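Local coordinates for protein glucose 1-dehydrogenase (Haloferax mediterranei, PDB 2B5W) that oxidises D-glucose and several other aldose sugars to the corresponding lactone, using a catalytic zinc and NAD(+) or, preferably, NADP(+), at residues A158-Y163 and D244-E248; F177-N181 and Y203-R208. The protein carries 1 engineered substitution. All blocks are in the same frame, centred on the assembly; numbering follows the deposited sequence.

Interaction 1. Residues A158-Y163 and D244-E248; sequences ALEHAY and DFIYE
Residues 158-163 are a piece of the long helix 149-164, with Ala162 N hydrogen-bonded to Ala158 O at 2.9 Å and Tyr163 N to Leu159 O at 2.8 Å. Strand residues 245-248 are extended. The two axes approach to 10.8 Å and run at 139° to each other, so they are obliquely antiparallel. The CA pairs closest across the gap are Ala158 with Tyr247 at 8.6 Å and Ala162 with Phe245 at 8.8 Å. The chain turns a corner at Asp244. The CA-to-CB bond of Phe245 points toward the helix, and with chi1 t the ring reaches it. Phe245 CZ lies 3.4 Å from Leu159 CD2, and its CE1 lies 3.9 Å from Ala162 CB. Tyr163 (chi1 m) turns its edge to the face of the Phe245 ring in a T-shaped pair, centroids 5.5 Å apart and planes at 67°. Ile246 points away from the helix, as the alternation of a strand requires. Tyr247, again chi1 t, returns to the helix side. Its CE2 is 4.0 Å from Ala158 CB, and its CD2 is 4.2 Å from Leu159 CD2. Glu248 lies beyond reach of the helix. The packing is apolar and buried, of the helix-on-sheet kind found in a Rossmann-fold domain: Ala158 CB and Ala162 CB meet the rings of Tyr247 and Phe245. The hydroxyls reach beyond these segments: Tyr247 OH hydrogen-bonds Thr155, and Tyr163 OH hydrogen-bonds Asp195 and Tyr199. Helix 183-194 packs on the same rings through Leu192, Leu184 and Thr188. Within the parallel sheet, strand 243-248 lies between strands 175-179 and 267-271.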
loop_
_atom_site.group_PDB
_atom_site.type_symbol
_atom_site.label_atom_id
_atom_site.label_comp_id
_atom_site.label_asym_id
_atom_site.label_seq_id
_atom_site.Cartn_x
_atom_site.Cartn_y
_atom_site.Cartn_z
ATOM N N ALA A 158 5.018 11.517 1.118
ATOM C CA ALA A 158 4.608 10.426 0.287
ATOM C C ALA A 158 5.666 9.336 0.269
ATOM O O ALA A 158 5.331 8.163 0.314
ATOM C CB ALA A 158 4.267 10.907 -1.139
ATOM N N LEU A 159 6.938 9.719 0.171
ATOM C CA LEU A 159 8.026 8.741 0.184
ATOM C C LEU A 159 8.057 8.054 1.554
ATOM O O LEU A 159 8.262 6.850 1.644
ATOM C CB LEU A 159 9.379 9.389 -0.127
ATOM C CG LEU A 159 9.477 10.066 -1.499
ATOM C CD1 LEU A 159 10.843 10.648 -1.738
ATOM C CD2 LEU A 159 9.121 9.129 -2.620
ATOM N N GLU A 160 7.869 8.813 2.636
ATOM C CA GLU A 160 7.866 8.179 3.968
ATOM C C GLU A 160 6.843 7.028 4.029
ATOM O O GLU A 160 7.158 5.917 4.497
ATOM C CB GLU A 160 7.556 9.201 5.051
ATOM C CG GLU A 160 7.775 8.654 6.461
ATOM C CD GLU A 160 7.366 9.602 7.577
ATOM O OE1 GLU A 160 6.382 10.356 7.426
ATOM O OE2 GLU A 160 7.969 9.472 8.661
ATOM N N HIS A 161 5.619 7.290 3.594
ATOM C CA HIS A 161 4.568 6.290 3.671
ATOM C C HIS A 161 4.737 5.163 2.654
ATOM O O HIS A 161 4.562 4.003 2.980
ATOM C CB HIS A 161 3.187 6.923 3.541
ATOM C CG HIS A 161 2.807 7.756 4.712
ATOM N ND1 HIS A 161 1.801 7.383 5.584
ATOM C CD2 HIS A 161 3.256 8.955 5.150
ATOM C CE1 HIS A 161 1.695 8.297 6.539
ATOM N NE2 HIS A 161 2.549 9.275 6.285
ATOM N N ALA A 162 5.125 5.487 1.431
ATOM C CA ALA A 162 5.410 4.453 0.434
ATOM C C ALA A 162 6.555 3.552 0.865
ATOM O O ALA A 162 6.447 2.311 0.802
ATOM C CB ALA A 162 5.697 5.125 -0.910
ATOM N N TYR A 163 7.632 4.113 1.390
ATOM C CA TYR A 163 8.759 3.335 1.848
ATOM C C TYR A 163 8.390 2.532 3.089
ATOM O O TYR A 163 8.838 1.380 3.263
ATOM C CB TYR A 163 9.970 4.219 2.103
ATOM C CG TYR A 163 10.538 4.921 0.882
ATOM C CD1 TYR A 163 10.108 4.616 -0.408
ATOM C CD2 TYR A 163 11.541 5.878 1.026
ATOM C CE1 TYR A 163 10.659 5.272 -1.503
ATOM C CE2 TYR A 163 12.085 6.513 -0.052
ATOM C CZ TYR A 163 11.642 6.203 -1.320
ATOM O OH TYR A 163 12.213 6.866 -2.416
ATOM N N ASP A 244 10.878 -0.160 -9.818
ATOM C CA ASP A 244 10.753 -0.484 -8.400
ATOM C C ASP A 244 9.882 0.492 -7.640
ATOM O O ASP A 244 9.173 0.086 -6.691
ATOM C CB ASP A 244 12.099 -0.547 -7.746
ATOM C CG ASP A 244 12.963 -1.617 -8.319
ATOM O OD1 ASP A 244 12.521 -2.792 -8.324
ATOM O OD2 ASP A 244 14.099 -1.378 -8.781
ATOM N N PHE A 245 9.928 1.758 -8.027
ATOM C CA PHE A 245 9.177 2.802 -7.349
ATOM C C PHE A 245 8.506 3.655 -8.406
ATOM O O PHE A 245 9.163 4.067 -9.371
ATOM C CB PHE A 245 10.063 3.691 -6.476
ATOM C CG PHE A 245 9.292 4.746 -5.772
ATOM C CD1 PHE A 245 8.222 4.398 -4.950
ATOM C CD2 PHE A 245 9.546 6.092 -5.953
ATOM C CE1 PHE A 245 7.489 5.349 -4.337
ATOM C CE2 PHE A 245 8.802 7.032 -5.322
ATOM C CZ PHE A 245 7.751 6.645 -4.527
ATOM N N ILE A 246 7.208 3.863 -8.273
ATOM C CA ILE A 246 6.480 4.810 -9.109
ATOM C C ILE A 246 5.847 5.889 -8.247
ATOM O O ILE A 246 5.267 5.601 -7.206
ATOM C CB ILE A 246 5.425 4.060 -9.950
ATOM C CG1 ILE A 246 6.143 3.128 -10.922
ATOM C CG2 ILE A 246 4.517 5.060 -10.663
ATOM C CD1 ILE A 246 5.210 2.261 -11.785
ATOM N N TYR A 247 6.014 7.142 -8.652
ATOM C CA TYR A 247 5.367 8.282 -8.034
ATOM C C TYR A 247 4.449 8.905 -9.043
ATOM O O TYR A 247 4.910 9.440 -10.058
ATOM C CB TYR A 247 6.463 9.282 -7.640
ATOM C CG TYR A 247 6.056 10.447 -6.787
ATOM C CD1 TYR A 247 5.429 11.558 -7.342
ATOM C CD2 TYR A 247 6.347 10.471 -5.423
ATOM C CE1 TYR A 247 5.107 12.658 -6.576
ATOM C CE2 TYR A 247 5.999 11.573 -4.652
ATOM C CZ TYR A 247 5.383 12.648 -5.228
ATOM O OH TYR A 247 5.037 13.785 -4.511
ATOM N N GLU A 248 3.163 8.864 -8.763
ATOM C CA GLU A 248 2.160 9.416 -9.647
ATOM C C GLU A 248 1.819 10.855 -9.293
ATOM O O GLU A 248 1.389 11.150 -8.198
ATOM C CB GLU A 248 0.928 8.525 -9.641
ATOM C CG GLU A 248 -0.237 9.056 -10.455
ATOM C CD GLU A 248 -1.070 10.083 -9.726
ATOM O OE1 GLU A 248 -1.451 9.831 -8.545
ATOM O OE2 GLU A 248 -1.358 11.171 -10.281
#

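Interaction 2. Residues F177-N181 and Y203-R208; sequences FVLGN and YCLGRR. With NAP (NADP nicotinamide-adenine-dinucleotide phosphate), chain I.
This is a parallel strand pair in the NADP-binding Rossmann domain, joining the two strands of the beta-alpha-beta unit 175-179, 183-194, 201-206 where they meet the cofactor. Phe177, Val178 and Leu179 pair with Tyr203, Cys204 and Leu205, at CA separations of 4.6, 4.8 and 4.7 Å; the strand axes diverge by 18°. Three backbone hydrogen bonds hold the register: Val178 N to Tyr203 O at 3.0 Å, Leu205 N to Val178 O at 2.9 Å, and Gly180 N to Leu205 O at 2.9 Å. Phe177, Leu179, Tyr203 and Leu205 share one sheet face. The Phe177 ring (chi1 t) leans across, with CD1 3.5 Å from Tyr203 CB and CZ 3.8 Å from Leu205 CD1. On the other face Val178 CB is 4.4 Å from Cys204 SG. Beyond the strands, Gly180 has phi/psi 114/136, angles at which a side chain would clash with the preceding carbonyl. It is the first glycine of a GxGxxG sequence, the usual dinucleotide-binding turn. Gly206 lies against the adenine, its C 3.4 Å from NAP C2A. Both arginines hold the 2'-phosphate that distinguishes NADP from NAD. Arg207 NE and NH2 donate hydrogen bonds to NAP O3X at 3.0 and 2.8 Å; Arg208 NE donates to NAP O2X and Arg208 NH2 to NAP O1X, each at 2.9 Å. Arg208 also makes a salt bridge to Asp212. Helix 183-194 packs on Val178 and Cys204. Strand 243-248 continues the sheet beside 175-179, and strand 224-227 continues it beside 201-206.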
loop_
_atom_site.group_PDB
_atom_site.type_symbol
_atom_site.label_atom_id
_atom_site.label_comp_id
_atom_site.label_asym_id
_atom_site.label_seq_id
_atom_site.Cartn_x
_atom_site.Cartn_y
_atom_site.Cartn_z
ATOM N N PHE A 177 10.237 5.924 -11.387
ATOM C CA PHE A 177 9.476 6.457 -12.517
ATOM C C PHE A 177 8.471 7.444 -11.919
ATOM O O PHE A 177 7.549 7.077 -11.156
ATOM C CB PHE A 177 8.774 5.281 -13.195
ATOM C CG PHE A 177 7.995 5.588 -14.464
ATOM C CD1 PHE A 177 8.276 6.693 -15.241
ATOM C CD2 PHE A 177 7.047 4.668 -14.936
ATOM C CE1 PHE A 177 7.626 6.914 -16.455
ATOM C CE2 PHE A 177 6.364 4.897 -16.120
ATOM C CZ PHE A 177 6.677 6.022 -16.907
ATOM N N VAL A 178 8.634 8.699 -12.271
ATOM C CA VAL A 178 7.728 9.736 -11.846
ATOM C C VAL A 178 6.756 9.940 -12.993
ATOM O O VAL A 178 7.160 10.134 -14.133
ATOM C CB VAL A 178 8.486 11.062 -11.590
ATOM C CG1 VAL A 178 7.521 12.200 -11.324
ATOM C CG2 VAL A 178 9.503 10.910 -10.464
ATOM N N LEU A 179 5.472 9.881 -12.709
ATOM C CA LEU A 179 4.464 10.152 -13.717
ATOM C C LEU A 179 4.032 11.613 -13.598
ATOM O O LEU A 179 3.463 12.037 -12.583
ATOM C CB LEU A 179 3.243 9.244 -13.554
ATOM C CG LEU A 179 3.512 7.781 -13.320
ATOM C CD1 LEU A 179 2.191 7.035 -13.123
ATOM C CD2 LEU A 179 4.383 7.120 -14.343
ATOM N N GLY A 180 4.294 12.417 -14.626
ATOM C CA GLY A 180 3.974 13.821 -14.556
ATOM C C GLY A 180 5.175 14.721 -14.581
ATOM O O GLY A 180 6.185 14.479 -13.883
ATOM N N ASN A 181 5.043 15.773 -15.388
ATOM C CA ASN A 181 6.125 16.717 -15.616
ATOM C C ASN A 181 5.729 18.105 -15.185
ATOM O O ASN A 181 6.247 19.095 -15.676
ATOM C CB ASN A 181 6.560 16.712 -17.112
ATOM C CG ASN A 181 5.439 17.105 -18.041
ATOM O OD1 ASN A 181 4.271 16.832 -17.788
ATOM N ND2 ASN A 181 5.798 17.763 -19.138
ATOM N N TYR A 203 13.197 7.803 -14.656
ATOM C CA TYR A 203 12.278 7.946 -15.791
ATOM C C TYR A 203 11.212 8.954 -15.415
ATOM O O TYR A 203 10.832 9.034 -14.251
ATOM C CB TYR A 203 11.667 6.594 -16.086
ATOM C CG TYR A 203 12.675 5.528 -16.453
ATOM C CD1 TYR A 203 13.297 4.776 -15.481
ATOM C CD2 TYR A 203 12.952 5.225 -17.794
ATOM C CE1 TYR A 203 14.212 3.785 -15.773
ATOM C CE2 TYR A 203 13.862 4.226 -18.097
ATOM C CZ TYR A 203 14.500 3.521 -17.092
ATOM O OH TYR A 203 15.408 2.529 -17.378
ATOM N N CYS A 204 10.720 9.735 -16.363
ATOM C CA CYS A 204 9.649 10.688 -16.085
ATOM C C CYS A 204 8.678 10.747 -17.272
ATOM O O CYS A 204 9.106 10.882 -18.401
ATOM C CB CYS A 204 10.173 12.061 -15.732
ATOM S SG CYS A 204 8.955 13.295 -15.357
ATOM N N LEU A 205 7.398 10.600 -16.978
ATOM C CA LEU A 205 6.329 10.571 -17.986
ATOM C C LEU A 205 5.767 11.953 -18.243
ATOM O O LEU A 205 5.375 12.672 -17.323
ATOM C CB LEU A 205 5.186 9.681 -17.498
ATOM C CG LEU A 205 4.124 9.294 -18.545
ATOM C CD1 LEU A 205 4.604 8.100 -19.333
ATOM C CD2 LEU A 205 2.778 9.013 -17.849
ATOM N N GLY A 206 5.632 12.300 -19.526
ATOM C CA GLY A 206 4.976 13.521 -19.957
ATOM C C GLY A 206 4.303 13.268 -21.310
ATOM O O GLY A 206 4.295 12.133 -21.766
ATOM N N ARG A 207 3.837 14.329 -21.942
ATOM C CA ARG A 207 3.166 14.226 -23.238
ATOM C C ARG A 207 3.430 15.490 -24.070
ATOM O O ARG A 207 2.527 16.033 -24.701
ATOM C CB ARG A 207 1.680 13.922 -23.061
ATOM C CG ARG A 207 0.891 14.873 -22.271
ATOM C CD ARG A 207 -0.553 14.434 -22.067
ATOM N NE ARG A 207 -1.261 15.389 -21.255
ATOM C CZ ARG A 207 -2.517 15.239 -20.845
ATOM N NH1 ARG A 207 -3.191 14.138 -21.164
ATOM N NH2 ARG A 207 -3.086 16.180 -20.097
ATOM N N ARG A 208 4.678 15.925 -24.023
ATOM C CA ARG A 208 5.158 17.124 -24.720
ATOM C C ARG A 208 5.959 16.802 -25.954
ATOM O O ARG A 208 6.705 15.805 -26.019
ATOM C CB ARG A 208 6.062 17.951 -23.813
ATOM C CG ARG A 208 5.401 18.428 -22.541
ATOM C CD ARG A 208 4.295 19.399 -22.749
ATOM N NE ARG A 208 3.594 19.749 -21.509
ATOM C CZ ARG A 208 4.062 20.593 -20.604
ATOM N NH1 ARG A 208 5.209 21.219 -20.777
ATOM N NH2 ARG A 208 3.341 20.846 -19.501
HETATM P PA NAP I . 0.349 20.024 -12.906
HETATM O O1A NAP I . -0.978 20.196 -13.474
HETATM O O2A NAP I . 1.237 21.269 -13.046
HETATM O O5B NAP I . 1.115 18.826 -13.588
HETATM C C5B NAP I . 0.506 17.644 -14.033
HETATM C C4B NAP I . 1.364 17.263 -15.219
HETATM O O4B NAP I . 0.997 15.958 -15.611
HETATM C C3B NAP I . 1.188 18.193 -16.435
HETATM O O3B NAP I . 2.404 18.794 -16.850
HETATM C C2B NAP I . 0.606 17.275 -17.511
HETATM O O2B NAP I . 1.133 17.472 -18.812
HETATM C C1B NAP I . 0.992 15.900 -17.020
HETATM N N9A NAP I . 0.038 14.897 -17.450
HETATM C C8A NAP I . -1.309 14.867 -17.176
HETATM N N7A NAP I . -1.837 13.776 -17.764
HETATM C C5A NAP I . -0.837 13.132 -18.454
HETATM C C6A NAP I . -0.781 11.980 -19.244
HETATM N N6A NAP I . -1.875 11.249 -19.544
HETATM N N1A NAP I . 0.420 11.593 -19.791
HETATM C C2A NAP I . 1.576 12.306 -19.551
HETATM N N3A NAP I . 1.537 13.452 -18.775
HETATM C C4A NAP I . 0.359 13.841 -18.228
HETATM O O3 NAP I . 0.270 19.809 -11.329
HETATM P PN NAP I . 1.423 19.728 -10.196
HETATM O O1N NAP I . 2.671 19.091 -10.705
HETATM O O2N NAP I . 1.513 20.987 -9.389
HETATM O O5D NAP I . 0.533 18.623 -9.461
HETATM C C5D NAP I . 0.514 17.287 -9.924
HETATM C C4D NAP I . -0.658 16.521 -9.314
HETATM O O4D NAP I . -0.437 16.427 -7.903
HETATM C C3D NAP I . -2.014 17.207 -9.499
HETATM O O3D NAP I . -3.022 16.261 -9.796
HETATM C C2D NAP I . -2.245 17.872 -8.146
HETATM O O2D NAP I . -3.585 18.152 -7.837
HETATM C C1D NAP I . -1.609 16.848 -7.207
HETATM N N1N NAP I . -1.111 17.362 -5.925
HETATM C C2N NAP I . -1.431 16.602 -4.842
HETATM C C3N NAP I . -0.939 16.941 -3.614
HETATM C C7N NAP I . -1.192 15.949 -2.517
HETATM O O7N NAP I . -0.842 16.456 -1.269
HETATM N N7N NAP I . -1.710 14.723 -2.805
HETATM C C4N NAP I . -0.143 18.077 -3.421
HETATM C C5N NAP I . 0.185 18.836 -4.538
HETATM C C6N NAP I . -0.284 18.454 -5.803
HETATM P P2B NAP I . 0.435 18.518 -19.889
HETATM O O1X NAP I . 0.553 19.887 -19.457
HETATM O O2X NAP I . 1.204 18.210 -21.190
HETATM O O3X NAP I . -1.041 18.143 -20.053
#

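Of the elements in these contacts, helix 149-164 comes first and leads directly to strand 175-179. The chain then runs through helix 183-194 to strand 201-206, where interaction 2 closes a short loop of one beta-alpha-beta unit. It goes on through strand 224-227 to strand 243-248, where interaction 1 closes the longer loop, so interaction 2 is nested inside interaction 1. The two meet in the sheet, since strands 175-179 and 243-248 are neighbours: Tyr247 N lies 2.9 Å from Phe177 O and Tyr247 O 2.7 Å from Leu179 N, both probable hydrogen bonds. Together they tie the helix 149-164 to the sheet and the sheet to the cofactor.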